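Local coordinates for flagellar protein FlgA (Thermotoga maritima, PDB 3FRN) that probably acts as a periplasmic chaperone in assembly of the P ring of the flagellar basal body, at residues V215-V220 and T228-V233; M203-P208 and N236-E241; R143-L148 and G175-D180; K98-L103 and T134-L139. One frame throughout, in Å; residues are numbered along the deposited sequence.

Contact 1 (V215-V220 and T228-V233); sequences VVPAYV and TTFVEV
A classic beta bulge marks this antiparallel hairpin: strand 215-219 runs against strand 229-233, and Ala218 faces Thr228 and Thr229 together. The carbonyl oxygen of Ala218 takes both amides, with Thr229 N 3.1 Å and Thr228 N 3.0 Å from Ala218 O, each donor tilted modestly from the carbonyl plane. In return Ala218 N gives a bent bond to Thr229 O, whose apparent shortness is doubtful. Further along the ladder Val216 and Val231 form a regular hydrogen-bonded pair, in which Val231 N approaches Val216 O to 2.9 Å and Val216 N bonds back to Val231 O.

The two sides of the hairpin differ in character. Val216, Ala218 and Val231 share the buried one, where Val231 CG2 packs 3.8 Å from Ala218 CB. Beside them Val216 CG2 meets Val233 CG2 at 3.9 Å, with Val210 touching both valines. Leu264 of strand 263-266 lies against Ala218, and that strand pairs along the other edge of 215-219, so that the first and last strands of this five-stranded sheet in the SAF-clan region also pair.

Val215, Pro217 and Phe230 occupy the more exposed side. Pro217 has no amide hydrogen to give, but it stands in a non-hydrogen-bonded pair with Phe230 and so costs this ladder no bond. Phe230 CG is anti to its own carbonyl carbon, beside the backbone N (chi1 -64°), and the ring beyond it is met obliquely by two carbons: Val215 CG1 lies 3.9 Å from Phe230 CD2, and Pro217 CG lies 3.9 Å from Phe230 CE2.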
loop_
_atom_site.group_PDB
_atom_site.type_symbol
_atom_site.label_atom_id
_atom_site.label_comp_id
_atom_site.label_asym_id
_atom_site.label_seq_id
_atom_site.Cartn_x
_atom_site.Cartn_y
_atom_site.Cartn_z
ATOM N N VAL A 215 7.736 -40.608 -7.173
ATOM C CA VAL A 215 7.218 -41.867 -6.636
ATOM C C VAL A 215 6.463 -41.618 -5.332
ATOM O O VAL A 215 7.027 -41.093 -4.356
ATOM C CB VAL A 215 8.335 -42.915 -6.409
ATOM C CG1 VAL A 215 7.803 -44.131 -5.645
ATOM C CG2 VAL A 215 8.910 -43.360 -7.740
ATOM N N VAL A 216 5.181 -41.981 -5.328
ATOM C CA VAL A 216 4.365 -41.888 -4.122
ATOM C C VAL A 216 3.653 -43.215 -3.858
ATOM O O VAL A 216 3.386 -43.964 -4.798
ATOM C CB VAL A 216 3.331 -40.716 -4.190
ATOM C CG1 VAL A 216 4.007 -39.377 -3.890
ATOM C CG2 VAL A 216 2.605 -40.683 -5.531
ATOM N N PRO A 217 3.371 -43.522 -2.576
ATOM C CA PRO A 217 2.481 -44.634 -2.254
ATOM C C PRO A 217 1.076 -44.417 -2.813
ATOM O O PRO A 217 0.654 -43.281 -3.000
ATOM C CB PRO A 217 2.449 -44.628 -0.723
ATOM C CG PRO A 217 3.693 -43.928 -0.316
ATOM C CD PRO A 217 3.891 -42.879 -1.357
ATOM N N ALA A 218 0.367 -45.506 -3.088
ATOM C CA ALA A 218 -0.959 -45.436 -3.695
ATOM C C ALA A 218 -1.878 -46.549 -3.190
ATOM O O ALA A 218 -1.421 -47.635 -2.857
ATOM C CB ALA A 218 -0.851 -45.477 -5.209
ATOM N N TYR A 219 -3.173 -46.256 -3.139
ATOM C CA TYR A 219 -4.178 -47.185 -2.643
ATOM C C TYR A 219 -5.232 -47.473 -3.711
ATOM O O TYR A 219 -5.693 -46.562 -4.401
ATOM C CB TYR A 219 -4.848 -46.616 -1.395
ATOM C CG TYR A 219 -4.122 -46.917 -0.102
ATOM C CD1 TYR A 219 -4.417 -48.069 0.630
ATOM C CD2 TYR A 219 -3.152 -46.047 0.401
ATOM C CE1 TYR A 219 -3.763 -48.357 1.825
ATOM C CE2 TYR A 219 -2.487 -46.325 1.599
ATOM C CZ TYR A 219 -2.801 -47.484 2.305
ATOM O OH TYR A 219 -2.160 -47.780 3.489
ATOM N N VAL A 220 -5.600 -48.747 -3.840
ATOM C CA VAL A 220 -6.620 -49.188 -4.797
ATOM C C VAL A 220 -7.826 -49.818 -4.084
ATOM O O VAL A 220 -8.210 -49.408 -2.985
ATOM C CB VAL A 220 -6.051 -50.215 -5.808
ATOM C CG1 VAL A 220 -7.109 -50.591 -6.846
ATOM C CG2 VAL A 220 -4.795 -49.679 -6.486
ATOM N N THR A 228 -2.230 -50.527 -2.576
ATOM C CA THR A 228 -1.222 -51.165 -1.744
ATOM C C THR A 228 0.173 -51.120 -2.404
ATOM O O THR A 228 0.997 -52.012 -2.199
ATOM C CB THR A 228 -1.663 -52.622 -1.375
ATOM O OG1 THR A 228 -0.588 -53.337 -0.743
ATOM C CG2 THR A 228 -2.136 -53.393 -2.615
ATOM N N THR A 229 0.445 -50.065 -3.171
ATOM C CA THR A 229 1.659 -50.012 -4.000
ATOM C C THR A 229 2.238 -48.602 -4.203
ATOM O O THR A 229 1.660 -47.617 -3.754
ATOM C CB THR A 229 1.404 -50.654 -5.386
ATOM O OG1 THR A 229 2.649 -50.838 -6.072
ATOM C CG2 THR A 229 0.473 -49.782 -6.239
ATOM N N PHE A 230 3.383 -48.525 -4.882
ATOM C CA PHE A 230 3.991 -47.250 -5.284
ATOM C C PHE A 230 3.703 -46.961 -6.762
ATOM O O PHE A 230 3.699 -47.875 -7.585
ATOM C CB PHE A 230 5.507 -47.269 -5.048
ATOM C CG PHE A 230 5.901 -47.391 -3.600
ATOM C CD1 PHE A 230 6.092 -48.642 -3.018
ATOM C CD2 PHE A 230 6.090 -46.254 -2.820
ATOM C CE1 PHE A 230 6.456 -48.756 -1.681
ATOM C CE2 PHE A 230 6.454 -46.360 -1.481
ATOM C CZ PHE A 230 6.638 -47.613 -0.912
ATOM N N VAL A 231 3.457 -45.695 -7.094
ATOM C CA VAL A 231 3.192 -45.304 -8.486
ATOM C C VAL A 231 4.064 -44.138 -8.943
ATOM O O VAL A 231 4.682 -43.458 -8.121
ATOM C CB VAL A 231 1.708 -44.931 -8.723
ATOM C CG1 VAL A 231 0.803 -46.147 -8.564
ATOM C CG2 VAL A 231 1.280 -43.792 -7.800
ATOM N N GLU A 232 4.103 -43.914 -10.259
ATOM C CA GLU A 232 4.801 -42.762 -10.821
ATOM C C GLU A 232 3.831 -41.787 -11.473
ATOM O O GLU A 232 3.107 -42.144 -12.406
ATOM C CB GLU A 232 5.871 -43.179 -11.825
ATOM C CG GLU A 232 6.932 -42.105 -12.029
ATOM C CD GLU A 232 7.706 -42.245 -13.327
ATOM O OE1 GLU A 232 8.689 -41.470 -13.500
ATOM O OE2 GLU A 232 7.340 -43.119 -14.175
ATOM N N VAL A 233 3.860 -40.549 -10.987
ATOM C CA VAL A 233 2.926 -39.492 -11.381
ATOM C C VAL A 233 3.189 -38.943 -12.793
ATOM O O VAL A 233 4.336 -38.665 -13.157
ATOM C CB VAL A 233 2.952 -38.336 -10.356
ATOM C CG1 VAL A 233 1.629 -37.653 -10.324
ATOM C CG2 VAL A 233 3.259 -38.850 -8.954
#

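Contact 2 (M203-P208 and N236-E241); sequences MVKDPP and NGYLGE
Lys205 opens the meeting of segment 203-208, the short strand 204-205 and the extended residues after it, with Tyr238, the first residue of a type II beta turn that ends at Glu241. The lysine chain, extended beyond CG, crosses the tyrosine at about a right angle and brings Lys205 CD to 3.7 Å from Tyr238 OH. Asp206 contributes its backbone: Tyr238 OH donates to Asp206 O at 2.8 Å, the oxygen lying at the edge of the ring and near its plane, while the aspartate carboxylate leads away. Pro207 follows with its carbonyl, Pro207 O standing 3.4 Å from Tyr238 CE1. Pro208 sits against the ring, its CB over one face but its CA the nearer, 3.5 Å from Tyr238 CE1. The same proline reaches the residues before the tyrosine, with Pro208 CB 3.6 Å from Gly237 O and Pro208 CG alongside the Asn236 side chain.

A phenylalanine in place of Tyr238 could still lie against Pro208 but would probably leave Asp206 O without its hydroxyl donor and the ring less firmly tied to segment 203-208.

The turn fixes the base of the tyrosine. Gly240, with phi at 86°, takes the backbone shape that favours glycine in such a turn, and Glu241 N bonds back to Tyr238 O. The glutamate side chain also folds back, so that Tyr238 N donates to Glu241 OE1 at 2.8 Å, meeting that oxygen from above the carboxylate plane.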
loop_
_atom_site.group_PDB
_atom_site.type_symbol
_atom_site.label_atom_id
_atom_site.label_comp_id
_atom_site.label_asym_id
_atom_site.label_seq_id
_atom_site.Cartn_x
_atom_site.Cartn_y
_atom_site.Cartn_z
ATOM N N MET A 203 1.412 -13.163 -9.060
ATOM C CA MET A 203 2.495 -13.465 -9.998
ATOM C C MET A 203 3.160 -14.798 -9.721
ATOM O O MET A 203 3.970 -15.289 -10.518
ATOM C CB MET A 203 3.540 -12.358 -9.954
ATOM C CG MET A 203 2.952 -10.993 -10.204
ATOM S SD MET A 203 4.161 -9.803 -10.747
ATOM C CE MET A 203 5.131 -9.622 -9.304
ATOM N N VAL A 204 2.814 -15.379 -8.580
ATOM C CA VAL A 204 3.456 -16.588 -8.115
ATOM C C VAL A 204 2.398 -17.625 -7.783
ATOM O O VAL A 204 1.222 -17.301 -7.632
ATOM C CB VAL A 204 4.352 -16.317 -6.868
ATOM C CG1 VAL A 204 5.464 -15.335 -7.195
ATOM C CG2 VAL A 204 3.529 -15.818 -5.690
ATOM N N LYS A 205 2.814 -18.881 -7.696
ATOM C CA LYS A 205 1.925 -19.923 -7.220
ATOM C C LYS A 205 2.690 -20.833 -6.299
ATOM O O LYS A 205 3.918 -20.881 -6.345
ATOM C CB LYS A 205 1.297 -20.707 -8.378
ATOM C CG LYS A 205 2.259 -21.483 -9.244
ATOM C CD LYS A 205 1.496 -22.267 -10.288
ATOM C CE LYS A 205 2.436 -22.873 -11.306
ATOM N NZ LYS A 205 1.758 -23.053 -12.621
ATOM N N ASP A 206 1.956 -21.544 -5.454
ATOM C CA ASP A 206 2.545 -22.485 -4.521
ATOM C C ASP A 206 3.156 -23.682 -5.250
ATOM O O ASP A 206 2.729 -24.017 -6.358
ATOM C CB ASP A 206 1.484 -22.933 -3.516
ATOM C CG ASP A 206 1.145 -21.849 -2.504
ATOM O OD1 ASP A 206 1.602 -21.959 -1.345
ATOM O OD2 ASP A 206 0.433 -20.884 -2.863
ATOM N N PRO A 207 4.187 -24.310 -4.651
ATOM C CA PRO A 207 4.712 -25.571 -5.191
ATOM C C PRO A 207 3.663 -26.687 -5.136
ATOM O O PRO A 207 2.847 -26.714 -4.209
ATOM C CB PRO A 207 5.887 -25.890 -4.258
ATOM C CG PRO A 207 5.601 -25.131 -3.001
ATOM C CD PRO A 207 4.932 -23.874 -3.457
ATOM N N PRO A 208 3.656 -27.583 -6.140
ATOM C CA PRO A 208 2.666 -28.671 -6.210
ATOM C C PRO A 208 2.919 -29.724 -5.149
ATOM O O PRO A 208 4.059 -29.905 -4.737
ATOM C CB PRO A 208 2.878 -29.264 -7.608
ATOM C CG PRO A 208 3.714 -28.272 -8.349
ATOM C CD PRO A 208 4.556 -27.604 -7.304
ATOM N N ASN A 236 2.088 -32.842 -12.621
ATOM C CA ASN A 236 2.194 -32.152 -11.339
ATOM C C ASN A 236 0.798 -32.041 -10.733
ATOM O O ASN A 236 -0.188 -32.039 -11.461
ATOM C CB ASN A 236 2.833 -30.780 -11.526
ATOM C CG ASN A 236 4.297 -30.873 -11.917
ATOM O OD1 ASN A 236 5.184 -30.674 -11.087
ATOM N ND2 ASN A 236 4.561 -31.197 -13.183
ATOM N N GLY A 237 0.695 -31.986 -9.407
ATOM C CA GLY A 237 -0.629 -31.983 -8.777
ATOM C C GLY A 237 -0.708 -31.441 -7.365
ATOM O O GLY A 237 0.266 -31.466 -6.606
ATOM N N TYR A 238 -1.886 -30.944 -7.009
ATOM C CA TYR A 238 -2.119 -30.413 -5.665
ATOM C C TYR A 238 -3.056 -31.383 -4.952
ATOM O O TYR A 238 -3.618 -32.258 -5.602
ATOM C CB TYR A 238 -2.729 -28.993 -5.738
ATOM C CG TYR A 238 -1.801 -27.943 -6.349
ATOM C CD1 TYR A 238 -0.854 -27.289 -5.570
ATOM C CD2 TYR A 238 -1.870 -27.617 -7.697
ATOM C CE1 TYR A 238 0.002 -26.348 -6.105
ATOM C CE2 TYR A 238 -1.013 -26.673 -8.249
ATOM C CZ TYR A 238 -0.088 -26.040 -7.443
ATOM O OH TYR A 238 0.757 -25.099 -7.973
ATOM N N LEU A 239 -3.203 -31.269 -3.654
ATOM C CA LEU A 239 -4.202 -31.995 -2.906
ATOM C C LEU A 239 -5.556 -31.938 -3.513
ATOM O O LEU A 239 -5.977 -30.905 -3.862
ATOM C CB LEU A 239 -4.312 -31.345 -1.560
ATOM C CG LEU A 239 -3.892 -32.248 -0.434
ATOM C CD1 LEU A 239 -5.009 -33.280 -0.265
ATOM C CD2 LEU A 239 -2.517 -32.879 -0.729
ATOM N N GLY A 240 -6.259 -33.045 -3.592
ATOM C CA GLY A 240 -7.631 -33.050 -4.084
ATOM C C GLY A 240 -7.709 -33.158 -5.575
ATOM O O GLY A 240 -8.788 -33.429 -6.124
ATOM N N GLU A 241 -6.584 -32.936 -6.254
ATOM C CA GLU A 241 -6.610 -33.075 -7.700
ATOM C C GLU A 241 -6.451 -34.525 -8.069
ATOM O O GLU A 241 -5.815 -35.294 -7.338
ATOM C CB GLU A 241 -5.555 -32.207 -8.391
ATOM C CG GLU A 241 -5.831 -30.710 -8.198
ATOM C CD GLU A 241 -4.833 -29.823 -8.904
ATOM O OE1 GLU A 241 -3.680 -30.267 -9.109
ATOM O OE2 GLU A 241 -5.209 -28.677 -9.241
#

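Contact 3 (R143-L148 and G175-D180); sequences RNVVVL and GEPFFD
Phe178 O is approached twice from strand 143-148: Val146 N donates to it at 3.0 Å, and Val145 CA, 3.2 Å from Phe178 O, adds a CA-H...O contact. The amide comes in tilted 29° from the carbonyl plane, and the bond is also bent at the hydrogen (140°). A second CA-H...O contact runs the other way, from Phe179 CA to Asn144 O, and that same carbonyl oxygen lies at the edge of the Phe179 ring, 3.8 Å from CD1.

Apolar contacts fill in around these backbone links. Val145 CG1, anti to its own carbonyl carbon, crosses Pro177 obliquely and lies 3.8 Å from Pro177 CB, while also approaching Phe179 CE1. The CB of Val146 is directed at the loop; its CG2 rests 4.0 Å from Phe178 CB and 3.5 Å from Asp180 O. The Phe178 ring itself turns away from the strand toward Glu183 and Val184 of the short helix 181-184.

Strand 163-169 pairs antiparallel with 143-148, through Val145 and Glu166 among others. The arrangement is that of a non-strand loop docked on a beta strand of the SAF region by one backbone N-H...O hydrogen bond, just before the loop enters a helix.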
loop_
_atom_site.group_PDB
_atom_site.type_symbol
_atom_site.label_atom_id
_atom_site.label_comp_id
_atom_site.label_asym_id
_atom_site.label_seq_id
_atom_site.Cartn_x
_atom_site.Cartn_y
_atom_site.Cartn_z
ATOM N N ARG A 143 5.649 0.503 3.561
ATOM C CA ARG A 143 6.093 -0.743 4.191
ATOM C C ARG A 143 7.254 -1.349 3.424
ATOM O O ARG A 143 7.500 -0.987 2.280
ATOM C CB ARG A 143 4.938 -1.747 4.249
ATOM C CG ARG A 143 4.638 -2.283 5.643
ATOM C CD ARG A 143 3.796 -1.291 6.434
ATOM N NE ARG A 143 3.677 -1.633 7.850
ATOM C CZ ARG A 143 4.610 -1.408 8.776
ATOM N NH1 ARG A 143 4.383 -1.757 10.035
ATOM N NH2 ARG A 143 5.769 -0.844 8.458
ATOM N N ASN A 144 7.969 -2.270 4.061
ATOM C CA ASN A 144 9.015 -3.024 3.382
ATOM C C ASN A 144 8.441 -4.203 2.611
ATOM O O ASN A 144 7.865 -5.116 3.196
ATOM C CB ASN A 144 10.081 -3.494 4.368
ATOM C CG ASN A 144 11.065 -2.396 4.724
ATOM O OD1 ASN A 144 11.999 -2.114 3.971
ATOM N ND2 ASN A 144 10.863 -1.775 5.878
ATOM N N VAL A 145 8.586 -4.160 1.291
ATOM C CA VAL A 145 8.070 -5.215 0.423
ATOM C C VAL A 145 9.195 -5.988 -0.275
ATOM O O VAL A 145 10.334 -5.533 -0.329
ATOM C CB VAL A 145 7.070 -4.667 -0.630
ATOM C CG1 VAL A 145 5.849 -4.051 0.045
ATOM C CG2 VAL A 145 7.749 -3.674 -1.541
ATOM N N VAL A 146 8.855 -7.159 -0.804
ATOM C CA VAL A 146 9.807 -8.030 -1.477
ATOM C C VAL A 146 9.962 -7.622 -2.943
ATOM O O VAL A 146 8.993 -7.608 -3.702
ATOM C CB VAL A 146 9.378 -9.516 -1.345
ATOM C CG1 VAL A 146 10.142 -10.398 -2.309
ATOM C CG2 VAL A 146 9.579 -9.998 0.085
ATOM N N VAL A 147 11.191 -7.283 -3.326
ATOM C CA VAL A 147 11.494 -6.798 -4.672
ATOM C C VAL A 147 12.568 -7.691 -5.301
ATOM O O VAL A 147 13.481 -8.147 -4.612
ATOM C CB VAL A 147 11.949 -5.305 -4.633
ATOM C CG1 VAL A 147 12.564 -4.855 -5.957
ATOM C CG2 VAL A 147 10.781 -4.396 -4.264
ATOM N N LEU A 148 12.449 -7.947 -6.602
ATOM C CA LEU A 148 13.407 -8.793 -7.326
ATOM C C LEU A 148 14.822 -8.222 -7.459
ATOM O O LEU A 148 15.007 -7.068 -7.864
ATOM C CB LEU A 148 12.858 -9.155 -8.709
ATOM C CG LEU A 148 11.758 -10.225 -8.727
ATOM C CD1 LEU A 148 11.376 -10.549 -10.152
ATOM C CD2 LEU A 148 12.197 -11.494 -8.005
ATOM N N GLY A 175 -1.987 -5.166 -6.841
ATOM C CA GLY A 175 -1.878 -6.523 -6.320
ATOM C C GLY A 175 -1.406 -6.511 -4.881
ATOM O O GLY A 175 -1.003 -5.472 -4.359
ATOM N N GLU A 176 -1.459 -7.667 -4.239
ATOM C CA GLU A 176 -1.059 -7.799 -2.845
ATOM C C GLU A 176 0.433 -8.150 -2.751
ATOM O O GLU A 176 0.858 -9.201 -3.219
ATOM C CB GLU A 176 -1.922 -8.875 -2.175
ATOM C CG GLU A 176 -1.678 -9.099 -0.689
ATOM C CD GLU A 176 -2.387 -10.348 -0.162
ATOM O OE1 GLU A 176 -2.285 -11.419 -0.809
ATOM O OE2 GLU A 176 -3.045 -10.260 0.903
ATOM N N PRO A 177 1.237 -7.270 -2.138
ATOM C CA PRO A 177 2.672 -7.528 -2.027
ATOM C C PRO A 177 3.031 -8.508 -0.902
ATOM O O PRO A 177 2.154 -8.952 -0.150
ATOM C CB PRO A 177 3.245 -6.146 -1.721
ATOM C CG PRO A 177 2.140 -5.434 -0.996
ATOM C CD PRO A 177 0.843 -5.989 -1.520
ATOM N N PHE A 178 4.316 -8.838 -0.799
ATOM C CA PHE A 178 4.833 -9.678 0.287
ATOM C C PHE A 178 5.711 -8.854 1.219
ATOM O O PHE A 178 6.429 -7.968 0.774
ATOM C CB PHE A 178 5.638 -10.857 -0.268
ATOM C CG PHE A 178 4.837 -11.789 -1.129
ATOM C CD1 PHE A 178 4.057 -12.778 -0.559
ATOM C CD2 PHE A 178 4.865 -11.670 -2.513
ATOM C CE1 PHE A 178 3.316 -13.636 -1.354
ATOM C CE2 PHE A 178 4.121 -12.516 -3.313
ATOM C CZ PHE A 178 3.355 -13.499 -2.737
ATOM N N PHE A 179 5.664 -9.157 2.507
ATOM C CA PHE A 179 6.341 -8.325 3.502
ATOM C C PHE A 179 7.519 -9.051 4.136
ATOM O O PHE A 179 8.142 -8.557 5.076
ATOM C CB PHE A 179 5.334 -7.846 4.559
ATOM C CG PHE A 179 4.102 -7.214 3.965
ATOM C CD1 PHE A 179 4.134 -5.909 3.490
ATOM C CD2 PHE A 179 2.922 -7.933 3.851
ATOM C CE1 PHE A 179 3.007 -5.330 2.928
ATOM C CE2 PHE A 179 1.792 -7.357 3.286
ATOM C CZ PHE A 179 1.836 -6.054 2.824
ATOM N N ASP A 180 7.826 -10.223 3.588
ATOM C CA ASP A 180 8.852 -11.098 4.128
ATOM C C ASP A 180 9.346 -12.027 3.030
ATOM O O ASP A 180 8.558 -12.539 2.234
ATOM C CB ASP A 180 8.284 -11.921 5.288
ATOM C CG ASP A 180 9.341 -12.326 6.296
ATOM O OD1 ASP A 180 10.412 -11.679 6.341
ATOM O OD2 ASP A 180 9.095 -13.286 7.056
#

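Contact 4 (K98-L103 and T134-L139); sequences KTFGTL and TLNMLL
Thr99 and Leu135 face each other on the buried side of an antiparallel strand pair in the HotDog-like domain, Thr99 CG2 lying 3.8 Å from Leu135 CD2. Thr99 OG1 bonds to Ile36 N, and Leu38 and Leu41 cover Leu135. The backbone here is tightly knit: Asn136 N donates to Lys98 O at 2.8 Å, while Phe100 and Thr134 exchange two bonds, Phe100 N to Thr134 O and Thr134 N to Phe100 O.

On the other side Asn136 is still buried between Lys98 and Phe100; the packing becomes looser only toward the exposed Phe100 ring and the lysine NZ. This ring turns its edge to its neighbours, with Phe100 CD1 3.9 Å from Thr134 CB and Phe100 CE1 3.6 Å from Asn136 ND2. Ring and amide planes stand 72° apart. Lys98, bent at chi3 and chi4, brings NZ only to 3.6 Å from Asn136 OD1.

An alanine at Asn136 would keep the contact with Lys98 CB but would probably deprive the Phe100 edge of its amide neighbour and the lysine ammonium of a nearby carbonyl.

The chemistry implies that the backbone ladder carries the pairing, whereas OD1, in the ring plane at its edge, may add a weak electrostatic attraction to the ring C-H groups and the lysine charge.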
loop_
_atom_site.group_PDB
_atom_site.type_symbol
_atom_site.label_atom_id
_atom_site.label_comp_id
_atom_site.label_asym_id
_atom_site.label_seq_id
_atom_site.Cartn_x
_atom_site.Cartn_y
_atom_site.Cartn_z
ATOM N N LYS A 98 -4.961 19.659 0.831
ATOM C CA LYS A 98 -5.783 20.804 0.491
ATOM C C LYS A 98 -6.773 20.960 1.645
ATOM O O LYS A 98 -7.241 19.969 2.189
ATOM C CB LYS A 98 -6.526 20.536 -0.823
ATOM C CG LYS A 98 -6.363 21.612 -1.902
ATOM C CD LYS A 98 -7.161 21.303 -3.176
ATOM C CE LYS A 98 -6.524 20.219 -4.066
ATOM N NZ LYS A 98 -6.836 18.808 -3.657
ATOM N N THR A 99 -7.062 22.196 2.047
ATOM C CA THR A 99 -8.214 22.465 2.919
ATOM C C THR A 99 -9.145 23.514 2.314
ATOM O O THR A 99 -8.692 24.403 1.607
ATOM C CB THR A 99 -7.786 22.978 4.291
ATOM O OG1 THR A 99 -7.164 24.254 4.144
ATOM C CG2 THR A 99 -6.810 22.022 4.932
ATOM N N PHE A 100 -10.438 23.405 2.611
ATOM C CA PHE A 100 -11.421 24.428 2.271
ATOM C C PHE A 100 -12.247 24.784 3.498
ATOM O O PHE A 100 -12.477 23.941 4.362
ATOM C CB PHE A 100 -12.355 23.938 1.164
ATOM C CG PHE A 100 -11.652 23.220 0.058
ATOM C CD1 PHE A 100 -11.583 21.830 0.051
ATOM C CD2 PHE A 100 -11.045 23.929 -0.972
ATOM C CE1 PHE A 100 -10.930 21.159 -0.970
ATOM C CE2 PHE A 100 -10.387 23.266 -1.998
ATOM C CZ PHE A 100 -10.335 21.878 -1.999
ATOM N N GLY A 101 -12.700 26.033 3.562
ATOM C CA GLY A 101 -13.525 26.512 4.674
ATOM C C GLY A 101 -12.919 27.664 5.453
ATOM O O GLY A 101 -12.131 28.448 4.918
ATOM N N THR A 102 -13.291 27.764 6.726
ATOM C CA THR A 102 -12.706 28.748 7.631
ATOM C C THR A 102 -12.109 28.068 8.855
ATOM O O THR A 102 -12.473 26.938 9.184
ATOM C CB THR A 102 -13.735 29.824 8.066
ATOM O OG1 THR A 102 -15.063 29.282 8.018
ATOM C CG2 THR A 102 -13.669 31.017 7.130
ATOM N N LEU A 103 -11.172 28.742 9.513
ATOM C CA LEU A 103 -10.670 28.259 10.791
ATOM C C LEU A 103 -11.807 28.350 11.811
ATOM O O LEU A 103 -12.390 29.421 12.003
ATOM C CB LEU A 103 -9.454 29.078 11.245
ATOM C CG LEU A 103 -8.906 28.805 12.649
ATOM C CD1 LEU A 103 -8.171 27.462 12.714
ATOM C CD2 LEU A 103 -8.000 29.936 13.090
ATOM N N THR A 134 -13.323 21.329 5.103
ATOM C CA THR A 134 -13.029 20.141 4.282
ATOM C C THR A 134 -11.496 19.938 4.159
ATOM O O THR A 134 -10.758 20.851 3.763
ATOM C CB THR A 134 -13.705 20.215 2.897
ATOM O OG1 THR A 134 -15.015 20.781 3.038
ATOM C CG2 THR A 134 -13.832 18.813 2.233
ATOM N N LEU A 135 -11.019 18.758 4.547
ATOM C CA LEU A 135 -9.612 18.408 4.369
ATOM C C LEU A 135 -9.544 17.341 3.302
ATOM O O LEU A 135 -10.194 16.297 3.432
ATOM C CB LEU A 135 -9.007 17.810 5.635
ATOM C CG LEU A 135 -9.325 18.331 7.031
ATOM C CD1 LEU A 135 -8.957 17.247 8.020
ATOM C CD2 LEU A 135 -8.538 19.583 7.315
ATOM N N ASN A 136 -8.767 17.600 2.252
ATOM C CA ASN A 136 -8.464 16.568 1.270
ATOM C C ASN A 136 -7.211 15.863 1.757
ATOM O O ASN A 136 -6.160 16.489 1.957
ATOM C CB ASN A 136 -8.314 17.147 -0.141
ATOM C CG ASN A 136 -9.646 17.583 -0.739
ATOM O OD1 ASN A 136 -9.775 17.730 -1.954
ATOM N ND2 ASN A 136 -10.644 17.786 0.112
ATOM N N MET A 137 -7.352 14.569 2.023
ATOM C CA MET A 137 -6.294 13.817 2.678
ATOM C C MET A 137 -5.752 12.691 1.783
ATOM O O MET A 137 -6.511 11.872 1.263
ATOM C CB MET A 137 -6.766 13.315 4.061
ATOM C CG MET A 137 -7.064 14.476 5.078
ATOM S SD MET A 137 -7.263 14.020 6.820
ATOM C CE MET A 137 -5.580 13.784 7.333
ATOM N N LEU A 138 -4.437 12.699 1.580
ATOM C CA LEU A 138 -3.750 11.655 0.832
ATOM C C LEU A 138 -3.357 10.535 1.787
ATOM O O LEU A 138 -2.729 10.772 2.823
ATOM C CB LEU A 138 -2.519 12.219 0.117
ATOM C CG LEU A 138 -1.632 11.331 -0.767
ATOM C CD1 LEU A 138 -2.279 10.959 -2.096
ATOM C CD2 LEU A 138 -0.331 12.055 -1.017
ATOM N N LEU A 139 -3.750 9.319 1.426
ATOM C CA LEU A 139 -3.486 8.146 2.233
ATOM C C LEU A 139 -2.221 7.427 1.767
ATOM O O LEU A 139 -2.027 7.206 0.575
ATOM C CB LEU A 139 -4.684 7.191 2.175
ATOM C CG LEU A 139 -5.790 7.304 3.226
ATOM C CD1 LEU A 139 -6.497 8.653 3.182
ATOM C CD2 LEU A 139 -6.786 6.168 3.053
#

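The four contacts trace an elongated chain from its HotDog-like domain to its C-terminal sheet, closing in the order 4, 3, then 1 nested within the loop of 2. Contacts 4 and 3, with centres about 31 Å apart, share strand 132-148, which runs from the HotDog-like domain into the SAF region. The centre of contact 2 is about 22 Å from that of contact 3, and the two touch, Val204 CG2 packing 3.8 Å from Phe178 CZ; the centres of contacts 1 and 2 are about 19 Å apart. Contacts 1 and 4 lie about 67 Å apart between centres. Successive modules are thus joined by one long strand, interrupted by a bulge or short loop, and then by residues 206-208, which lie against the 238-241 turn.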